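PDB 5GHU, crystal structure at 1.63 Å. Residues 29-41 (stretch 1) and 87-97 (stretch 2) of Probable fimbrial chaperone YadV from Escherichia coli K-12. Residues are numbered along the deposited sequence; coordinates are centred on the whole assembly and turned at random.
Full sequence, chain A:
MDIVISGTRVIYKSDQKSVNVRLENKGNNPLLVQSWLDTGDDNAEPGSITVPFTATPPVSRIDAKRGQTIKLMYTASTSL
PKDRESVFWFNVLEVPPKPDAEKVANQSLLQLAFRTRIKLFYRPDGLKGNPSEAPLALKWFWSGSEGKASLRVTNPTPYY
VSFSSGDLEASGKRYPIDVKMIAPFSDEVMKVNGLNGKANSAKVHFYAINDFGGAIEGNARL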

ATOM      1  N   ASN A  29      23.561 -15.264  -8.122  1.00 48.25           N
ATOM      2  CA  ASN A  29      24.432 -14.365  -8.845  1.00 51.98           C
ATOM      3  C   ASN A  29      24.295 -12.940  -8.338  1.00 49.77           C
ATOM      4  O   ASN A  29      23.263 -12.586  -7.767  1.00 50.58           O
ATOM      5  N   PRO A  30      25.300 -12.127  -8.529  1.00 50.63           N
ATOM      6  CA  PRO A  30      25.220 -10.751  -8.093  1.00 46.02           C
ATOM      7  C   PRO A  30      24.304 -10.006  -8.998  1.00 46.58           C
ATOM      8  O   PRO A  30      24.118 -10.431 -10.107  1.00 48.50           O
ATOM      9  N   LEU A  31      23.749  -8.911  -8.520  1.00 42.96           N
ATOM     10  CA  LEU A  31      22.845  -8.102  -9.349  1.00 39.03           C
ATOM     11  C   LEU A  31      23.139  -6.611  -9.192  1.00 38.59           C
ATOM     12  O   LEU A  31      23.577  -6.177  -8.129  1.00 44.12           O
ATOM     13  N   LEU A  32      22.922  -5.841 -10.257  1.00 38.29           N
ATOM     14  CA  LEU A  32      22.852  -4.382 -10.161  1.00 37.81           C
ATOM     15  C   LEU A  32      21.440  -4.064  -9.746  1.00 42.07           C
ATOM     16  O   LEU A  32      20.515  -4.588 -10.349  1.00 39.62           O
ATOM     17  N   VAL A  33      21.268  -3.230  -8.719  1.00 34.89           N
ATOM     18  CA  VAL A  33      19.943  -2.930  -8.214  1.00 33.75           C
ATOM     19  C   VAL A  33      19.684  -1.432  -8.081  1.00 36.89           C
ATOM     20  O   VAL A  33      20.439  -0.714  -7.441  1.00 39.35           O
ATOM     21  N   GLN A  34      18.591  -0.968  -8.666  1.00 35.03           N
ATOM     22  CA  GLN A  34      18.215   0.441  -8.581  1.00 34.75           C
ATOM     23  C   GLN A  34      17.049   0.589  -7.625  1.00 39.70           C
ATOM     24  O   GLN A  34      16.122  -0.222  -7.676  1.00 36.84           O
ATOM     25  N   SER A  35      17.098   1.629  -6.802  1.00 30.55           N
ATOM     26  CA  SER A  35      16.078   1.912  -5.804  1.00 29.78           C
ATOM     27  C   SER A  35      15.617   3.343  -6.018  1.00 29.66           C
ATOM     28  O   SER A  35      16.459   4.237  -6.151  1.00 34.93           O
ATOM     29  N   TRP A  36      14.313   3.576  -6.019  1.00 30.98           N
ATOM     30  CA  TRP A  36      13.833   4.945  -6.066  1.00 30.51           C
ATOM     31  C   TRP A  36      12.410   5.062  -5.573  1.00 32.11           C
ATOM     32  O   TRP A  36      11.681   4.054  -5.454  1.00 28.99           O
ATOM     33  N   LEU A  37      12.002   6.306  -5.306  1.00 28.70           N
ATOM     34  CA  LEU A  37      10.622   6.619  -4.951  1.00 28.92           C
ATOM     35  C   LEU A  37       9.930   7.381  -6.075  1.00 32.43           C
ATOM     36  O   LEU A  37      10.498   8.316  -6.675  1.00 34.88           O
ATOM     37  N   ASP A  38       8.695   6.996  -6.362  1.00 29.30           N
ATOM     38  CA  ASP A  38       7.862   7.823  -7.248  1.00 31.52           C
ATOM     39  C   ASP A  38       6.376   7.789  -6.851  1.00 34.28           C
ATOM     40  O   ASP A  38       6.039   7.347  -5.753  1.00 30.23           O
ATOM     41  N   THR A  39       5.478   8.280  -7.717  1.00 36.01           N
ATOM     42  CA  THR A  39       4.088   8.413  -7.294  1.00 37.47           C
ATOM     43  C   THR A  39       3.200   7.273  -7.765  1.00 50.73           C
ATOM     44  O   THR A  39       2.013   7.235  -7.439  1.00 53.14           O
ATOM     45  N   GLY A  40       3.759   6.328  -8.509  1.00 52.38           N
ATOM     46  CA  GLY A  40       3.020   5.107  -8.792  1.00 65.94           C
ATOM     47  C   GLY A  40       2.736   4.885 -10.263  1.00 76.50           C
ATOM     48  O   GLY A  40       1.839   4.103 -10.617  1.00 73.00           O
ATOM     49  N   ASP A  41       3.530   5.576 -11.092  1.00 80.82           N
ATOM     50  CA  ASP A  41       3.522   5.519 -12.569  1.00 82.36           C
ATOM     51  C   ASP A  41       2.430   6.407 -13.127  1.00 79.41           C
ATOM     52  O   ASP A  41       2.705   7.540 -13.506  1.00 82.21           O
ATOM     53  N   VAL A  87       0.827   8.961  -0.016  1.00 18.47           N
ATOM     54  CA  VAL A  87       1.386   7.682  -0.386  1.00 19.99           C
ATOM     55  C   VAL A  87       2.304   7.827  -1.607  1.00 21.09           C
ATOM     56  O   VAL A  87       2.065   8.623  -2.557  1.00 23.62           O
ATOM     57  N   PHE A  88       3.377   7.033  -1.539  1.00 22.69           N
ATOM     58  CA  PHE A  88       4.374   6.929  -2.613  1.00 25.30           C
ATOM     59  C   PHE A  88       4.711   5.488  -2.848  1.00 24.16           C
ATOM     60  O   PHE A  88       4.297   4.597  -2.083  1.00 22.62           O
ATOM     61  N   TRP A  89       5.423   5.261  -3.950  1.00 25.90           N
ATOM     62  CA  TRP A  89       5.911   3.928  -4.259  1.00 25.98           C
ATOM     63  C   TRP A  89       7.417   3.809  -4.191  1.00 22.56           C
ATOM     64  O   TRP A  89       8.134   4.564  -4.825  1.00 25.00           O
ATOM     65  N   PHE A  90       7.863   2.865  -3.381  1.00 22.78           N
ATOM     66  CA  PHE A  90       9.282   2.512  -3.329  1.00 21.77           C
ATOM     67  C   PHE A  90       9.555   1.398  -4.335  1.00 24.17           C
ATOM     68  O   PHE A  90       8.989   0.311  -4.219  1.00 27.15           O
ATOM     69  N   ASN A  91      10.421   1.690  -5.309  1.00 25.64           N
ATOM     70  CA  ASN A  91      10.729   0.769  -6.397  1.00 26.33           C
ATOM     71  C   ASN A  91      12.097   0.184  -6.302  1.00 28.09           C
ATOM     72  O   ASN A  91      13.050   0.908  -6.002  1.00 27.12           O
ATOM     73  N   VAL A  92      12.193  -1.099  -6.650  1.00 27.15           N
ATOM     74  CA  VAL A  92      13.435  -1.829  -6.773  1.00 27.17           C
ATOM     75  C   VAL A  92      13.486  -2.523  -8.119  1.00 30.98           C
ATOM     76  O   VAL A  92      12.576  -3.268  -8.468  1.00 34.11           O
ATOM     77  N   LEU A  93      14.543  -2.263  -8.874  1.00 30.86           N
ATOM     78  CA  LEU A  93      14.687  -2.837 -10.219  1.00 30.56           C
ATOM     79  C   LEU A  93      16.004  -3.600 -10.271  1.00 35.14           C
ATOM     80  O   LEU A  93      17.035  -3.021  -9.998  1.00 37.23           O
ATOM     81  N   GLU A  94      15.992  -4.892 -10.596  1.00 36.92           N
ATOM     82  CA  GLU A  94      17.258  -5.653 -10.614  1.00 35.20           C
ATOM     83  C   GLU A  94      17.645  -5.959 -12.051  1.00 42.23           C
ATOM     84  O   GLU A  94      16.802  -6.065 -12.918  1.00 44.92           O
ATOM     85  N   VAL A  95      18.940  -6.105 -12.282  1.00 44.36           N
ATOM     86  CA  VAL A  95      19.391  -6.565 -13.594  1.00 50.57           C
ATOM     87  C   VAL A  95      20.773  -7.221 -13.470  1.00 56.26           C
ATOM     88  O   VAL A  95      21.671  -6.723 -12.765  1.00 47.71           O
ATOM     89  N   PRO A  96      20.923  -8.402 -14.083  1.00 63.44           N
ATOM     90  CA  PRO A  96      22.188  -9.133 -13.942  1.00 70.65           C
ATOM     91  C   PRO A  96      23.307  -8.417 -14.699  1.00 74.54           C
ATOM     92  O   PRO A  96      23.095  -8.064 -15.861  1.00 66.97           O
ATOM     93  N   PRO A  97      24.457  -8.174 -14.035  1.00 78.22           N
ATOM     94  CA  PRO A  97      25.574  -7.433 -14.632  1.00 85.68           C
ATOM     95  C   PRO A  97      26.268  -8.198 -15.767  1.00 87.35           C
ATOM     96  O   PRO A  97      26.226  -9.425 -15.807  1.00 87.13           O
TER

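The most distinctive feature of this contact is a tryptophan laid flat over its neighbour on the opposite strand. Trp 36, with chi1 in the p well (75°) and chi2 at 92°, turns its indole back across the sheet, so that CB of Asn 91 lies 3.4 Å from the centroid of the six-membered ring and only 14° off its normal, a CH-pi contact over the ring face. At the ring's edge, CZ3 of Trp 36 meets CB of Leu 93 at 3.7 Å. A large flat side chain suits this partly exposed position, because it can cover a neighbour while its nitrogen still finds a polar partner: NE1 of Trp 36 donates to OD2 of Asp 38 at 2.9 Å.

Asp 38, also in the p rotamer, is the polar hub of this face. OD1 of Asp 38 accepts a weak hydrogen bond from ND2 of Asn 91 at 3.2 Å and another weak one from N of Gly 40, also at 3.2 Å. A carboxylate suits the site because its two oxygens can serve several donors at once. Asn 91 (m) is buried, and an amide is well placed there: ND2 reaches Asp 38, while OD1 is satisfied elsewhere in the structure.

These contacts rest on an antiparallel ladder in which Leu 32, Gln 34, Trp 36 and Asp 38 form paired backbone hydrogen bonds with Val 95, Leu 93, Asn 91 and Trp 89, respectively. The side chains of these eight residues share one face of the sheet. Further along it, Leu 93 (chi1 t, chi2 m) lies opposite Gln 34 (chi1 m, chi2 t), whose OE1 is 4.0 Å from CD1 of Leu 93. CB of Leu 32 (chi1 m, chi2 t) packs 4.0 Å from CG1 of Val 95 (p), and CD1 of Leu 32 lies 3.9 Å from CB of Pro 97.

The other face carries Val 33, Ser 35 and Leu 37 with Phe 90, Val 92 and Glu 94, all buried. Val 33 and Val 92, both t, meet through their CG1 atoms at 3.7 Å; branched side chains favour the extended backbone and fill space close to it. The small Ser 35 (m) brings CB within 3.9 Å of CZ of Phe 90 (t). Leu 37 (chi1 m, chi2 t) places CD2 4.0 Å from CB of Phe 90, at the edge of that ring. Glu 94 (p) is buried, but both carboxylate oxygens are hydrogen-bonded elsewhere in the structure, and its CD lies 3.8 Å from CD2 of Leu 31.

Beyond Asp 38 the chain turns at Gly 40, whose CA lies 3.3 Å from CD1 of Trp 89 (m). An ideal CB on Gly 40 would come within 2.9 Å of CD1 of Trp 89, and the positive phi would jam it against the preceding carbonyl, so glycine fits on both counts. Here water 1 joins the stretches, donating to O of Thr 39 at 2.8 Å and to O of Val 87 at 2.7 Å.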

ATOM      1  CB  ASN A  29      24.107 -14.436 -10.334  1.00 64.12           C
ATOM      2  CG  ASN A  29      24.058 -15.866 -10.842  1.00 72.78           C
ATOM      3  OD1 ASN A  29      25.000 -16.639 -10.645  1.00 75.20           O
ATOM      4  ND2 ASN A  29      22.947 -16.229 -11.478  1.00 76.65           N
ATOM      5  CB  PRO A  30      26.617 -10.230  -8.293  1.00 53.32           C
ATOM      6  CG  PRO A  30      27.225 -11.129  -9.266  1.00 59.42           C
ATOM      7  CD  PRO A  30      26.611 -12.454  -9.076  1.00 56.51           C
ATOM      8  CB  LEU A  31      21.384  -8.371  -8.967  1.00 36.72           C
ATOM      9  CG  LEU A  31      20.694  -9.695  -9.310  1.00 48.26           C
ATOM     10  CD1 LEU A  31      21.586 -10.848  -9.091  1.00 58.67           C
ATOM     11  CD2 LEU A  31      19.440  -9.898  -8.471  1.00 51.21           C
ATOM     12  CB  LEU A  32      23.190  -3.713 -11.498  1.00 40.33           C
ATOM     13  CG  LEU A  32      24.600  -4.160 -11.853  1.00 49.03           C
ATOM     14  CD1 LEU A  32      24.991  -3.693 -13.262  1.00 54.01           C
ATOM     15  CD2 LEU A  32      25.558  -3.647 -10.795  1.00 54.08           C
ATOM     16  CB  VAL A  33      19.766  -3.592  -6.835  1.00 32.64           C
ATOM     17  CG1 VAL A  33      18.336  -3.345  -6.280  1.00 36.86           C
ATOM     18  CG2 VAL A  33      20.100  -5.081  -6.961  1.00 34.78           C
ATOM     19  CB  GLN A  34      17.793   0.996  -9.942  1.00 33.41           C
ATOM     20  CG  GLN A  34      18.896   1.088 -10.916  1.00 39.88           C
ATOM     21  CD  GLN A  34      18.451   1.848 -12.128  1.00 51.64           C
ATOM     22  OE1 GLN A  34      18.215   1.269 -13.188  1.00 60.17           O
ATOM     23  NE2 GLN A  34      18.373   3.155 -11.993  1.00 57.42           N
ATOM     24  CB  SER A  35      16.627   1.760  -4.371  1.00 34.57           C
ATOM     25  OG  SER A  35      17.179   0.474  -4.175  1.00 36.06           O
ATOM     26  CB  TRP A  36      13.948   5.503  -7.504  1.00 34.83           C
ATOM     27  CG  TRP A  36      12.882   4.976  -8.484  1.00 32.74           C
ATOM     28  CD1 TRP A  36      11.669   5.550  -8.762  1.00 33.91           C
ATOM     29  CD2 TRP A  36      12.956   3.794  -9.308  1.00 31.22           C
ATOM     30  NE1 TRP A  36      10.976   4.794  -9.694  1.00 34.20           N
ATOM     31  CE2 TRP A  36      11.754   3.726 -10.058  1.00 32.37           C
ATOM     32  CE3 TRP A  36      13.919   2.797  -9.491  1.00 33.51           C
ATOM     33  CZ2 TRP A  36      11.478   2.689 -10.933  1.00 32.60           C
ATOM     34  CZ3 TRP A  36      13.654   1.779 -10.391  1.00 36.47           C
ATOM     35  CH2 TRP A  36      12.438   1.745 -11.121  1.00 33.84           C
ATOM     36  CB  LEU A  37      10.576   7.449  -3.671  1.00 28.03           C
ATOM     37  CG  LEU A  37      10.886   6.640  -2.405  1.00 30.83           C
ATOM     38  CD1 LEU A  37      11.488   7.501  -1.314  1.00 40.91           C
ATOM     39  CD2 LEU A  37       9.638   6.013  -1.911  1.00 27.75           C
ATOM     40  CB  ASP A  38       8.079   7.414  -8.723  1.00 37.41           C
ATOM     41  CG  ASP A  38       7.637   5.991  -9.038  1.00 37.03           C
ATOM     42  OD1 ASP A  38       6.777   5.422  -8.346  1.00 36.81           O
ATOM     43  OD2 ASP A  38       8.160   5.432 -10.037  1.00 43.65           O
ATOM     44  CB  THR A  39       3.493   9.729  -7.775  1.00 49.56           C
ATOM     45  OG1 THR A  39       3.652   9.796  -9.185  1.00 50.76           O
ATOM     46  CG2 THR A  39       4.218  10.906  -7.139  1.00 52.92           C
ATOM     47  CB  ASP A  41       3.374   4.080 -13.103  1.00 79.34           C
ATOM     48  CG  ASP A  41       4.718   3.338 -13.204  1.00 74.27           C
ATOM     49  OD1 ASP A  41       5.750   3.849 -12.726  1.00 71.93           O
ATOM     50  OD2 ASP A  41       4.746   2.233 -13.768  1.00 73.68           O
ATOM     51  CB  VAL A  87       0.279   6.611  -0.690  1.00 20.24           C
ATOM     52  CG1 VAL A  87      -0.503   6.943  -2.010  1.00 20.75           C
ATOM     53  CG2 VAL A  87       0.880   5.197  -0.732  1.00 22.78           C
ATOM     54  CB  PHE A  88       5.643   7.752  -2.269  1.00 21.60           C
ATOM     55  CG  PHE A  88       5.330   9.176  -2.018  1.00 24.37           C
ATOM     56  CD1 PHE A  88       4.929   9.613  -0.760  1.00 25.41           C
ATOM     57  CD2 PHE A  88       5.389  10.087  -3.047  1.00 30.40           C
ATOM     58  CE1 PHE A  88       4.589  10.934  -0.572  1.00 28.58           C
ATOM     59  CE2 PHE A  88       5.031  11.422  -2.833  1.00 35.59           C
ATOM     60  CZ  PHE A  88       4.639  11.811  -1.563  1.00 33.52           C
ATOM     61  CB  TRP A  89       5.414   3.526  -5.647  1.00 28.61           C
ATOM     62  CG  TRP A  89       3.944   3.289  -5.528  1.00 36.15           C
ATOM     63  CD1 TRP A  89       2.943   4.229  -5.579  1.00 44.77           C
ATOM     64  CD2 TRP A  89       3.313   2.045  -5.241  1.00 32.74           C
ATOM     65  NE1 TRP A  89       1.732   3.633  -5.369  1.00 45.57           N
ATOM     66  CE2 TRP A  89       1.929   2.289  -5.167  1.00 43.59           C
ATOM     67  CE3 TRP A  89       3.779   0.752  -5.043  1.00 34.84           C
ATOM     68  CZ2 TRP A  89       1.017   1.275  -4.933  1.00 47.21           C
ATOM     69  CZ3 TRP A  89       2.877  -0.245  -4.815  1.00 43.67           C
ATOM     70  CH2 TRP A  89       1.513   0.015  -4.765  1.00 44.57           C
ATOM     71  CB  PHE A  90       9.674   2.059  -1.900  1.00 23.20           C
ATOM     72  CG  PHE A  90      11.119   1.629  -1.791  1.00 25.42           C
ATOM     73  CD1 PHE A  90      12.130   2.521  -2.074  1.00 25.44           C
ATOM     74  CD2 PHE A  90      11.455   0.311  -1.544  1.00 22.70           C
ATOM     75  CE1 PHE A  90      13.467   2.160  -2.040  1.00 27.50           C
ATOM     76  CE2 PHE A  90      12.783  -0.067  -1.501  1.00 28.36           C
ATOM     77  CZ  PHE A  90      13.799   0.862  -1.775  1.00 29.29           C
ATOM     78  CB  ASN A  91      10.679   1.493  -7.751  1.00 28.21           C
ATOM     79  CG  ASN A  91       9.303   2.045  -8.079  1.00 35.49           C
ATOM     80  OD1 ASN A  91       8.598   1.472  -8.883  1.00 38.52           O
ATOM     81  ND2 ASN A  91       8.928   3.157  -7.468  1.00 34.17           N
ATOM     82  CB  VAL A  92      13.531  -2.837  -5.632  1.00 28.16           C
ATOM     83  CG1 VAL A  92      14.730  -3.719  -5.811  1.00 33.05           C
ATOM     84  CG2 VAL A  92      13.556  -2.047  -4.332  1.00 31.96           C
ATOM     85  CB  LEU A  93      14.630  -1.698 -11.281  1.00 31.93           C
ATOM     86  CG  LEU A  93      14.779  -1.968 -12.789  1.00 43.09           C
ATOM     87  CD1 LEU A  93      16.233  -2.148 -13.222  1.00 52.10           C
ATOM     88  CD2 LEU A  93      13.994  -3.183 -13.141  1.00 49.47           C
ATOM     89  CB  GLU A  94      17.154  -6.948  -9.782  1.00 43.68           C
ATOM     90  CG  GLU A  94      16.244  -8.044 -10.338  1.00 49.85           C
ATOM     91  CD  GLU A  94      15.858  -9.104  -9.295  1.00 48.70           C
ATOM     92  OE1 GLU A  94      15.599  -8.739  -8.136  1.00 49.56           O
ATOM     93  OE2 GLU A  94      15.789 -10.298  -9.632  1.00 55.51           O
ATOM     94  CB  VAL A  95      19.359  -5.404 -14.587  1.00 53.89           C
ATOM     95  CG1 VAL A  95      20.235  -4.251 -14.101  1.00 51.04           C
ATOM     96  CG2 VAL A  95      19.709  -5.886 -15.986  1.00 54.54           C
ATOM     97  CB  PRO A  96      21.872 -10.502 -14.550  1.00 70.12           C
ATOM     98  CG  PRO A  96      20.746 -10.238 -15.499  1.00 69.90           C
ATOM     99  CD  PRO A  96      19.935  -9.140 -14.890  1.00 65.48           C
ATOM    100  CB  PRO A  97      26.530  -7.220 -13.446  1.00 86.39           C
ATOM    101  CG  PRO A  97      26.207  -8.309 -12.491  1.00 83.46           C
ATOM    102  CD  PRO A  97      24.730  -8.547 -12.634  1.00 78.97           C
TER
HETATM  103  O   HOH W   1       1.369   8.711  -5.164  1.00 53.34           O